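Local atomic coordinates of ATP12 ATPase (Paracoccus denitrificans, PDB entry 2P4X), a protein that probably acts as a chaperone of the ATP12 family in assembly of the F1 sector of ATP synthase. Residues 99-104 / 118-123. Residues are numbered along the deposited sequence; the frame is centred on the assembly and turned at random.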
# COMPACT_ATOMS: atom_id res chain seq x y z
N THR A 99 -10.34 5.91 12.45
CA THR A 99 -10.60 7.11 11.66
C THR A 99 -10.68 6.73 10.19
O THR A 99 -10.14 7.41 9.33
CB THR A 99 -9.48 8.14 11.85
OG1 THR A 99 -8.27 7.64 11.26
CG2 THR A 99 -9.23 8.40 13.33
N ASP A 100 -11.38 5.64 9.91
CA ASP A 100 -11.49 5.14 8.55
C ASP A 100 -12.40 5.96 7.66
O ASP A 100 -13.54 6.28 8.02
CB ASP A 100 -11.96 3.69 8.57
CG ASP A 100 -11.61 2.94 7.30
OD1 ASP A 100 -12.18 3.25 6.23
OD2 ASP A 100 -10.74 2.04 7.37
N LEU A 101 -11.87 6.29 6.49
CA LEU A 101 -12.59 7.06 5.49
C LEU A 101 -14.01 6.56 5.23
O LEU A 101 -14.95 7.35 5.12
CB LEU A 101 -11.79 7.05 4.17
CG LEU A 101 -12.40 7.84 3.02
CD1 LEU A 101 -12.04 9.30 3.20
CD2 LEU A 101 -11.86 7.34 1.68
N LEU A 102 -14.19 5.24 5.18
CA LEU A 102 -15.50 4.67 4.89
C LEU A 102 -16.51 4.87 6.01
O LEU A 102 -17.70 4.58 5.82
CB LEU A 102 -15.37 3.18 4.56
CG LEU A 102 -14.32 2.79 3.51
CD1 LEU A 102 -14.39 1.30 3.20
CD2 LEU A 102 -14.56 3.59 2.26
N SER A 103 -16.05 5.36 7.15
CA SER A 103 -16.91 5.60 8.31
C SER A 103 -17.50 7.01 8.36
O SER A 103 -18.40 7.28 9.15
CB SER A 103 -16.12 5.39 9.60
OG SER A 103 -16.13 4.05 9.99
N TYR A 104 -17.01 7.90 7.51
CA TYR A 104 -17.50 9.28 7.54
C TYR A 104 -18.21 9.65 6.26
O TYR A 104 -17.59 9.73 5.21
CB TYR A 104 -16.33 10.22 7.80
CG TYR A 104 -15.78 10.03 9.19
CD1 TYR A 104 -16.49 10.49 10.31
CD2 TYR A 104 -14.62 9.29 9.41
CE1 TYR A 104 -16.06 10.21 11.60
CE2 TYR A 104 -14.18 9.00 10.70
CZ TYR A 104 -14.90 9.46 11.79
OH TYR A 104 -14.50 9.14 13.07
N GLU A 118 -23.57 3.67 -1.87
CA GLU A 118 -23.51 2.61 -2.86
C GLU A 118 -22.09 2.06 -3.01
O GLU A 118 -21.89 0.85 -3.19
CB GLU A 118 -24.04 3.13 -4.21
CG GLU A 118 -25.57 3.27 -4.23
CD GLU A 118 -26.08 4.22 -5.31
OE1 GLU A 118 -27.32 4.33 -5.46
OE2 GLU A 118 -25.26 4.85 -6.01
N GLY A 119 -21.10 2.93 -2.91
CA GLY A 119 -19.74 2.46 -3.06
C GLY A 119 -19.11 1.87 -1.81
O GLY A 119 -18.40 0.87 -1.90
N TRP A 120 -19.39 2.47 -0.65
CA TRP A 120 -18.77 2.04 0.60
C TRP A 120 -19.51 1.03 1.48
O TRP A 120 -18.86 0.28 2.20
CB TRP A 120 -18.42 3.28 1.43
CG TRP A 120 -17.50 4.26 0.73
CD1 TRP A 120 -16.67 4.00 -0.34
CD2 TRP A 120 -17.23 5.61 1.12
NE1 TRP A 120 -15.89 5.11 -0.62
CE2 TRP A 120 -16.22 6.11 0.26
CE3 TRP A 120 -17.74 6.45 2.12
CZ2 TRP A 120 -15.70 7.41 0.38
CZ3 TRP A 120 -17.22 7.75 2.24
CH2 TRP A 120 -16.21 8.21 1.37
N ASP A 121 -20.84 1.00 1.44
CA ASP A 121 -21.58 0.07 2.28
C ASP A 121 -21.20 -1.39 2.02
O ASP A 121 -21.12 -2.17 2.96
CB ASP A 121 -23.09 0.26 2.11
CG ASP A 121 -23.59 1.53 2.76
OD1 ASP A 121 -22.86 2.12 3.60
OD2 ASP A 121 -24.73 1.95 2.45
N PRO A 122 -20.97 -1.77 0.76
CA PRO A 122 -20.58 -3.18 0.49
C PRO A 122 -19.22 -3.52 1.14
O PRO A 122 -18.97 -4.66 1.52
CB PRO A 122 -20.52 -3.23 -1.03
CG PRO A 122 -21.50 -2.19 -1.46
CD PRO A 122 -21.23 -1.06 -0.50
N LEU A 123 -18.34 -2.53 1.27
CA LEU A 123 -17.05 -2.78 1.89
C LEU A 123 -17.18 -2.80 3.41
O LEU A 123 -16.47 -3.54 4.08
CB LEU A 123 -16.01 -1.73 1.46
CG LEU A 123 -15.34 -2.07 0.13
CD1 LEU A 123 -14.57 -0.87 -0.36
CD2 LEU A 123 -14.40 -3.28 0.30
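L102, whose side chain lies on the W120 indole, has its backbone N tied to D100 OD1 at 3.0 Å. The bond is fairly straight (161°) and uses the anti lone pair of the carboxylate oxygen. S178 OG is hydrogen-bonded to the same oxygen, and D100 OD2 accepts from the backbone N of I180. The L102 N to D100 OD1 bond makes an Asx turn, at the start of the short 3-10 segment 101-103. L102 CG sits anti to its carbonyl carbon (chi1 -50°), and the two methyls at its end serve different partners. CD2 makes a CH-pi contact over one face of W120, 3.3 Å from the centroid of the five-membered ring and 7° off its normal. CD1 reaches L123 CB, about one helical turn after W120, at 3.9 Å. W120 and L123 belong to helix 110-130, which links the parallel strands 104-105 and 138-139 as a beta-alpha-beta crossover. The loop leading into strand 104-105 thus packs on the crossover helix. The benzene end of the indole lies by the turn: Y104 O meets W120 CZ3 at the ring edge, 3.6 Å away. L101 CD2 adds an apolar contact to W120 CZ2 at 4.1 Å. W120 NE1 is hydrogen-bonded to L198 O, in helix 192-199. With an alanine at W120, L102 CD2 would probably lose its aromatic face and L198 O its indole N-H.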